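Local coordinates for translation initiation factor eif-2b-like protein (Chaetomium thermophilum, PDB 4ZEO), which is the delta subunit of eIF2B, the guanine nucleotide exchange factor of eIF2, and probably acts in translation initiation within its regulatory subcomplex, at residues A[154-167]-A[210-222]. Sequence-based numbering, arbitrary orientation.
Sequences DVHPAVLAVGQQMA and NPQIEYLTECRPM
Gln212 and Tyr215, one helical turn apart, bury the two largest areas of the contact between segments 210-222 and 154-167, and Gln212 shows how a primary amide can tie down the backbone leading into a neighbouring helix. The Gln212 chain folds back at chi2 (-58°), which brings both ends of its amide to the peptides before helix 157-167: NE2 donates to Asp154 O at 2.9 Å, and OE1 accepts from His156 N at 2.8 Å. Gripped at both ends, the amide can hardly turn over. NE2 is also bonded to Val208 O in its own helix, while His156 caps the facing helix through ND1, which accepts from Ala158 N.

The Tyr215 ring is a knob among Val159, Leu160, Gly163 and Gln164. With CG anti to the backbone N (chi1 171°), it points into this hole; Val155 CG1 makes a CH-pi contact over one face, 4.2 Å from the ring centroid, and Cys219 SG of the same helix lies over the opposite face, toward the rim. The Tyr215 hydroxyl donates a weak bond to Leu160 O. Gly163 has no side chain on the side facing Tyr215, Leu216 and Cys219.

The axes of 157-167 and 210-219 come within 8.7 Å at 19°, nearly parallel, among the N-terminal helices that precede the parallel sheet. Val159 also packs on Val188 of helix 174-191, and Met166 touches both that helix and helix 224-239.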
ATOM      1  N   ASP A 154     -25.807  -7.872  -9.072  1.00 79.30           N
ATOM      2  CA  ASP A 154     -25.464  -8.808  -8.004  1.00 74.47           C
ATOM      3  C   ASP A 154     -24.532  -8.146  -6.984  1.00 65.98           C
ATOM      4  O   ASP A 154     -24.075  -8.774  -6.033  1.00 64.20           O
ATOM      5  CB  ASP A 154     -24.758 -10.037  -8.583  1.00 74.50           C
ATOM      6  CG  ASP A 154     -25.720 -11.097  -9.047  1.00 78.14           C
ATOM      7  OD1 ASP A 154     -26.799 -11.245  -8.432  1.00 79.38           O
ATOM      8  OD2 ASP A 154     -25.364 -11.825 -10.000  1.00 79.66           O
ATOM      9  N   VAL A 155     -24.189  -6.893  -7.242  1.00 60.46           N
ATOM     10  CA  VAL A 155     -23.242  -6.187  -6.407  1.00 54.00           C
ATOM     11  C   VAL A 155     -23.833  -5.844  -5.051  1.00 52.72           C
ATOM     12  O   VAL A 155     -24.896  -5.239  -4.964  1.00 55.74           O
ATOM     13  CB  VAL A 155     -22.745  -4.910  -7.115  1.00 52.83           C
ATOM     14  CG1 VAL A 155     -21.723  -4.171  -6.265  1.00 50.02           C
ATOM     15  CG2 VAL A 155     -22.144  -5.292  -8.467  1.00 51.13           C
ATOM     16  N   HIS A 156     -23.122  -6.224  -3.996  1.00 47.11           N
ATOM     17  CA  HIS A 156     -23.506  -5.874  -2.649  1.00 47.72           C
ATOM     18  C   HIS A 156     -23.373  -4.350  -2.466  1.00 50.49           C
ATOM     19  O   HIS A 156     -22.426  -3.747  -2.970  1.00 50.15           O
ATOM     20  CB  HIS A 156     -22.613  -6.627  -1.654  1.00 44.45           C
ATOM     21  CG  HIS A 156     -23.084  -6.557  -0.238  1.00 46.43           C
ATOM     22  ND1 HIS A 156     -22.886  -5.446   0.565  1.00 46.68           N
ATOM     23  CD2 HIS A 156     -23.763  -7.447   0.522  1.00 46.79           C
ATOM     24  CE1 HIS A 156     -23.406  -5.670   1.752  1.00 47.98           C
ATOM     25  NE2 HIS A 156     -23.946  -6.882   1.755  1.00 47.80           N
ATOM     26  N   PRO A 157     -24.309  -3.715  -1.736  1.00 53.96           N
ATOM     27  CA  PRO A 157     -24.188  -2.258  -1.583  1.00 55.12           C
ATOM     28  C   PRO A 157     -22.865  -1.783  -0.956  1.00 55.63           C
ATOM     29  O   PRO A 157     -22.374  -0.721  -1.335  1.00 58.07           O
ATOM     30  CB  PRO A 157     -25.397  -1.900  -0.694  1.00 57.38           C
ATOM     31  CG  PRO A 157     -25.801  -3.185  -0.047  1.00 57.76           C
ATOM     32  CD  PRO A 157     -25.544  -4.217  -1.105  1.00 56.21           C
ATOM     33  N   ALA A 158     -22.288  -2.551  -0.037  1.00 52.65           N
ATOM     34  CA  ALA A 158     -21.015  -2.165   0.554  1.00 48.70           C
ATOM     35  C   ALA A 158     -19.927  -2.100  -0.516  1.00 47.14           C
ATOM     36  O   ALA A 158     -19.098  -1.187  -0.518  1.00 48.87           O
ATOM     37  CB  ALA A 158     -20.630  -3.128   1.661  1.00 44.64           C
ATOM     38  N   VAL A 159     -19.937  -3.073  -1.419  1.00 45.10           N
ATOM     39  CA  VAL A 159     -18.974  -3.130  -2.517  1.00 43.69           C
ATOM     40  C   VAL A 159     -19.195  -1.989  -3.519  1.00 46.20           C
ATOM     41  O   VAL A 159     -18.255  -1.374  -4.005  1.00 46.89           O
ATOM     42  CB  VAL A 159     -19.040  -4.534  -3.232  1.00 36.69           C
ATOM     43  CG1 VAL A 159     -18.250  -4.542  -4.569  1.00 31.79           C
ATOM     44  CG2 VAL A 159     -18.559  -5.642  -2.264  1.00 32.64           C
ATOM     45  N   LEU A 160     -20.453  -1.681  -3.774  1.00 48.52           N
ATOM     46  CA  LEU A 160     -20.827  -0.617  -4.681  1.00 49.59           C
ATOM     47  C   LEU A 160     -20.245   0.741  -4.224  1.00 52.73           C
ATOM     48  O   LEU A 160     -19.653   1.480  -5.015  1.00 53.68           O
ATOM     49  CB  LEU A 160     -22.342  -0.543  -4.731  1.00 51.45           C
ATOM     50  CG  LEU A 160     -22.954   0.235  -5.875  1.00 54.63           C
ATOM     51  CD1 LEU A 160     -22.809  -0.606  -7.139  1.00 53.39           C
ATOM     52  CD2 LEU A 160     -24.406   0.596  -5.578  1.00 58.06           C
ATOM     53  N   ALA A 161     -20.386   1.031  -2.932  1.00 53.02           N
ATOM     54  CA  ALA A 161     -19.875   2.260  -2.345  1.00 54.63           C
ATOM     55  C   ALA A 161     -18.351   2.313  -2.425  1.00 54.18           C
ATOM     56  O   ALA A 161     -17.787   3.344  -2.779  1.00 56.20           O
ATOM     57  CB  ALA A 161     -20.335   2.399  -0.909  1.00 55.84           C
ATOM     58  N   VAL A 162     -17.681   1.210  -2.099  1.00 50.76           N
ATOM     59  CA  VAL A 162     -16.220   1.191  -2.167  1.00 48.05           C
ATOM     60  C   VAL A 162     -15.695   1.395  -3.592  1.00 47.79           C
ATOM     61  O   VAL A 162     -14.751   2.154  -3.798  1.00 48.15           O
ATOM     62  CB  VAL A 162     -15.648  -0.117  -1.582  1.00 45.36           C
ATOM     63  CG1 VAL A 162     -14.202  -0.329  -2.002  1.00 43.94           C
ATOM     64  CG2 VAL A 162     -15.786  -0.114  -0.075  1.00 45.28           C
ATOM     65  N   GLY A 163     -16.311   0.730  -4.570  1.00 46.08           N
ATOM     66  CA  GLY A 163     -15.919   0.869  -5.962  1.00 44.02           C
ATOM     67  C   GLY A 163     -16.118   2.281  -6.474  1.00 46.73           C
ATOM     68  O   GLY A 163     -15.278   2.838  -7.196  1.00 46.98           O
ATOM     69  N   GLN A 164     -17.232   2.881  -6.081  1.00 48.83           N
ATOM     70  CA  GLN A 164     -17.482   4.256  -6.471  1.00 51.69           C
ATOM     71  C   GLN A 164     -16.364   5.146  -5.924  1.00 52.32           C
ATOM     72  O   GLN A 164     -15.872   6.032  -6.626  1.00 52.21           O
ATOM     73  CB  GLN A 164     -18.845   4.716  -5.972  1.00 54.08           C
ATOM     74  CG  GLN A 164     -19.980   4.199  -6.835  1.00 54.92           C
ATOM     75  CD  GLN A 164     -21.302   4.190  -6.121  1.00 57.95           C
ATOM     76  OE1 GLN A 164     -21.451   4.776  -5.050  1.00 60.57           O
ATOM     77  NE2 GLN A 164     -22.282   3.535  -6.719  1.00 58.73           N
ATOM     78  N   GLN A 165     -15.931   4.874  -4.692  1.00 52.84           N
ATOM     79  CA  GLN A 165     -14.832   5.622  -4.092  1.00 57.16           C
ATOM     80  C   GLN A 165     -13.535   5.435  -4.864  1.00 54.29           C
ATOM     81  O   GLN A 165     -12.770   6.374  -5.021  1.00 56.50           O
ATOM     82  CB  GLN A 165     -14.652   5.207  -2.647  1.00 61.14           C
ATOM     83  CG  GLN A 165     -15.846   5.532  -1.798  1.00 68.76           C
ATOM     84  CD  GLN A 165     -15.751   4.923  -0.431  1.00 73.77           C
ATOM     85  OE1 GLN A 165     -14.665   4.773   0.127  1.00 80.03           O
ATOM     86  NE2 GLN A 165     -16.888   4.542   0.113  1.00 73.45           N
ATOM     87  N   MET A 166     -13.297   4.229  -5.365  1.00 50.45           N
ATOM     88  CA  MET A 166     -12.108   3.975  -6.179  1.00 48.33           C
ATOM     89  C   MET A 166     -12.158   4.723  -7.526  1.00 52.89           C
ATOM     90  O   MET A 166     -11.205   5.403  -7.903  1.00 56.39           O
ATOM     91  CB  MET A 166     -11.940   2.468  -6.409  1.00 43.21           C
ATOM     92  CG  MET A 166     -11.665   1.695  -5.122  1.00 40.32           C
ATOM     93  SD  MET A 166     -11.208  -0.014  -5.445  1.00 47.80           S
ATOM     94  CE  MET A 166     -11.109  -0.671  -3.794  1.00 37.45           C
ATOM     95  N   ALA A 167     -13.293   4.630  -8.213  1.00 52.88           N
ATOM     96  CA  ALA A 167     -13.494   5.285  -9.503  1.00 56.95           C
ATOM     97  C   ALA A 167     -13.553   6.810  -9.374  1.00 62.92           C
ATOM     98  O   ALA A 167     -13.192   7.534 -10.297  1.00 65.06           O
ATOM     99  CB  ALA A 167     -14.740   4.758 -10.158  1.00 56.30           C
ATOM    100  N   ASN A 210     -17.283 -13.331  -7.134  1.00 35.41           N
ATOM    101  CA  ASN A 210     -16.773 -12.905  -8.434  1.00 35.86           C
ATOM    102  C   ASN A 210     -17.520 -11.694  -9.025  1.00 39.19           C
ATOM    103  O   ASN A 210     -16.879 -10.832  -9.613  1.00 39.80           O
ATOM    104  CB  ASN A 210     -16.780 -14.082  -9.437  1.00 36.35           C
ATOM    105  CG  ASN A 210     -15.577 -14.987  -9.284  1.00 36.44           C
ATOM    106  OD1 ASN A 210     -14.741 -14.792  -8.385  1.00 34.42           O
ATOM    107  ND2 ASN A 210     -15.507 -16.022 -10.110  1.00 33.22           N
ATOM    108  N   PRO A 211     -18.864 -11.618  -8.876  1.00 41.56           N
ATOM    109  CA  PRO A 211     -19.517 -10.379  -9.338  1.00 42.40           C
ATOM    110  C   PRO A 211     -19.016  -9.109  -8.631  1.00 43.29           C
ATOM    111  O   PRO A 211     -18.961  -8.061  -9.287  1.00 46.20           O
ATOM    112  CB  PRO A 211     -20.987 -10.636  -9.036  1.00 43.44           C
ATOM    113  CG  PRO A 211     -21.109 -12.114  -9.209  1.00 44.30           C
ATOM    114  CD  PRO A 211     -19.865 -12.661  -8.573  1.00 42.78           C
ATOM    115  N   GLN A 212     -18.671  -9.189  -7.347  1.00 40.71           N
ATOM    116  CA  GLN A 212     -18.095  -8.036  -6.643  1.00 38.62           C
ATOM    117  C   GLN A 212     -16.724  -7.671  -7.231  1.00 38.07           C
ATOM    118  O   GLN A 212     -16.413  -6.512  -7.450  1.00 40.64           O
ATOM    119  CB  GLN A 212     -17.956  -8.302  -5.130  1.00 34.93           C
ATOM    120  CG  GLN A 212     -19.076  -9.106  -4.514  1.00 34.60           C
ATOM    121  CD  GLN A 212     -20.455  -8.487  -4.682  1.00 37.27           C
ATOM    122  OE1 GLN A 212     -20.614  -7.265  -4.733  1.00 38.57           O
ATOM    123  NE2 GLN A 212     -21.462  -9.346  -4.822  1.00 37.45           N
ATOM    124  N   ILE A 213     -15.893  -8.672  -7.471  1.00 37.76           N
ATOM    125  CA  ILE A 213     -14.575  -8.444  -8.057  1.00 35.81           C
ATOM    126  C   ILE A 213     -14.685  -7.819  -9.450  1.00 38.59           C
ATOM    127  O   ILE A 213     -13.947  -6.904  -9.792  1.00 38.81           O
ATOM    128  CB  ILE A 213     -13.784  -9.755  -8.147  1.00 35.39           C
ATOM    129  CG1 ILE A 213     -13.668 -10.370  -6.750  1.00 34.95           C
ATOM    130  CG2 ILE A 213     -12.394  -9.526  -8.758  1.00 32.81           C
ATOM    131  CD1 ILE A 213     -12.939 -11.677  -6.713  1.00 33.65           C
ATOM    132  N   GLU A 214     -15.620  -8.309 -10.245  1.00 41.09           N
ATOM    133  CA  GLU A 214     -15.800  -7.806 -11.591  1.00 46.96           C
ATOM    134  C   GLU A 214     -16.237  -6.358 -11.551  1.00 46.79           C
ATOM    135  O   GLU A 214     -15.794  -5.545 -12.363  1.00 48.13           O
ATOM    136  CB  GLU A 214     -16.846  -8.632 -12.358  1.00 55.13           C
ATOM    137  CG  GLU A 214     -16.312  -9.934 -12.945  1.00 61.85           C
ATOM    138  CD  GLU A 214     -17.391 -10.795 -13.604  1.00 69.90           C
ATOM    139  OE1 GLU A 214     -17.354 -12.033 -13.438  1.00 71.70           O
ATOM    140  OE2 GLU A 214     -18.259 -10.231 -14.310  1.00 76.03           O
ATOM    141  N   TYR A 215     -17.104  -6.036 -10.601  1.00 43.04           N
ATOM    142  CA  TYR A 215     -17.542  -4.676 -10.469  1.00 42.45           C
ATOM    143  C   TYR A 215     -16.391  -3.746 -10.078  1.00 41.23           C
ATOM    144  O   TYR A 215     -16.245  -2.649 -10.641  1.00 41.70           O
ATOM    145  CB  TYR A 215     -18.669  -4.578  -9.455  1.00 43.55           C
ATOM    146  CG  TYR A 215     -19.000  -3.161  -9.127  1.00 46.93           C
ATOM    147  CD1 TYR A 215     -19.732  -2.385 -10.012  1.00 50.44           C
ATOM    148  CD2 TYR A 215     -18.544  -2.573  -7.956  1.00 45.95           C
ATOM    149  CE1 TYR A 215     -20.033  -1.072  -9.725  1.00 51.39           C
ATOM    150  CE2 TYR A 215     -18.834  -1.255  -7.664  1.00 47.61           C
ATOM    151  CZ  TYR A 215     -19.575  -0.511  -8.552  1.00 50.16           C
ATOM    152  OH  TYR A 215     -19.863   0.801  -8.264  1.00 52.87           O
ATOM    153  N   LEU A 216     -15.596  -4.170  -9.101  1.00 38.32           N
ATOM    154  CA  LEU A 216     -14.476  -3.365  -8.635  1.00 38.50           C
ATOM    155  C   LEU A 216     -13.431  -3.136  -9.731  1.00 41.67           C
ATOM    156  O   LEU A 216     -12.825  -2.048  -9.824  1.00 43.14           O
ATOM    157  CB  LEU A 216     -13.821  -4.015  -7.410  1.00 34.76           C
ATOM    158  CG  LEU A 216     -14.664  -3.930  -6.140  1.00 33.43           C
ATOM    159  CD1 LEU A 216     -14.055  -4.755  -5.013  1.00 31.98           C
ATOM    160  CD2 LEU A 216     -14.856  -2.470  -5.739  1.00 33.24           C
ATOM    161  N   THR A 217     -13.218  -4.168 -10.543  1.00 40.97           N
ATOM    162  CA  THR A 217     -12.289  -4.110 -11.665  1.00 43.60           C
ATOM    163  C   THR A 217     -12.755  -3.116 -12.705  1.00 47.53           C
ATOM    164  O   THR A 217     -11.953  -2.474 -13.366  1.00 50.67           O
ATOM    165  CB  THR A 217     -12.118  -5.490 -12.329  1.00 43.84           C
ATOM    166  OG1 THR A 217     -11.628  -6.421 -11.360  1.00 42.65           O
ATOM    167  CG2 THR A 217     -11.132  -5.420 -13.471  1.00 44.11           C
ATOM    168  N   GLU A 218     -14.063  -3.031 -12.872  1.00 50.37           N
ATOM    169  CA  GLU A 218     -14.667  -2.081 -13.791  1.00 55.40           C
ATOM    170  C   GLU A 218     -14.448  -0.643 -13.322  1.00 55.50           C
ATOM    171  O   GLU A 218     -14.177   0.226 -14.143  1.00 57.01           O
ATOM    172  CB  GLU A 218     -16.160  -2.385 -13.956  1.00 60.08           C
ATOM    173  CG  GLU A 218     -16.447  -3.509 -14.962  1.00 64.37           C
ATOM    174  CD  GLU A 218     -17.750  -4.282 -14.705  1.00 67.70           C
ATOM    175  OE1 GLU A 218     -18.643  -3.818 -13.956  1.00 69.95           O
ATOM    176  OE2 GLU A 218     -17.884  -5.372 -15.297  1.00 70.69           O
ATOM    177  N   CYS A 219     -14.565  -0.409 -12.009  1.00 53.37           N
ATOM    178  CA  CYS A 219     -14.336   0.907 -11.395  1.00 54.00           C
ATOM    179  C   CYS A 219     -12.906   1.372 -11.558  1.00 53.04           C
ATOM    180  O   CYS A 219     -12.654   2.540 -11.825  1.00 54.81           O
ATOM    181  CB  CYS A 219     -14.680   0.901  -9.906  1.00 52.34           C
ATOM    182  SG  CYS A 219     -16.405   0.616  -9.554  1.00 51.60           S
ATOM    183  N   ARG A 220     -11.974   0.457 -11.327  1.00 51.58           N
ATOM    184  CA  ARG A 220     -10.562   0.724 -11.532  1.00 50.72           C
ATOM    185  C   ARG A 220      -9.802  -0.588 -11.634  1.00 48.75           C
ATOM    186  O   ARG A 220     -10.110  -1.531 -10.911  1.00 45.74           O
ATOM    187  CB  ARG A 220     -10.012   1.581 -10.389  1.00 50.77           C
ATOM    188  CG  ARG A 220      -8.581   2.044 -10.601  1.00 52.52           C
ATOM    189  CD  ARG A 220      -8.071   2.895  -9.461  1.00 53.50           C
ATOM    190  NE  ARG A 220      -6.632   3.101  -9.597  1.00 55.75           N
ATOM    191  CZ  ARG A 220      -5.880   3.798  -8.752  1.00 55.93           C
ATOM    192  NH1 ARG A 220      -6.426   4.378  -7.691  1.00 55.74           N
ATOM    193  NH2 ARG A 220      -4.578   3.906  -8.973  1.00 56.31           N
ATOM    194  N   PRO A 221      -8.778  -0.641 -12.499  1.00 51.03           N
ATOM    195  CA  PRO A 221      -7.951  -1.842 -12.505  1.00 49.10           C
ATOM    196  C   PRO A 221      -7.399  -2.101 -11.106  1.00 48.10           C
ATOM    197  O   PRO A 221      -6.984  -1.171 -10.413  1.00 52.48           O
ATOM    198  CB  PRO A 221      -6.838  -1.479 -13.496  1.00 51.11           C
ATOM    199  CG  PRO A 221      -7.512  -0.556 -14.457  1.00 53.39           C
ATOM    200  CD  PRO A 221      -8.373   0.297 -13.569  1.00 53.83           C
ATOM    201  N   MET A 222      -7.473  -3.346 -10.664  1.00 45.92           N
ATOM    202  CA  MET A 222      -7.087  -3.710  -9.313  1.00 44.07           C
ATOM    203  C   MET A 222      -5.574  -3.674  -9.101  1.00 42.49           C
ATOM    204  O   MET A 222      -4.808  -4.063  -9.978  1.00 43.47           O
ATOM    205  CB  MET A 222      -7.628  -5.097  -8.965  1.00 44.85           C
ATOM    206  CG  MET A 222      -9.136  -5.166  -8.907  1.00 48.66           C
ATOM    207  SD  MET A 222      -9.705  -6.697  -8.134  1.00 54.23           S
ATOM    208  CE  MET A 222      -8.564  -7.868  -8.866  1.00 45.69           C
TER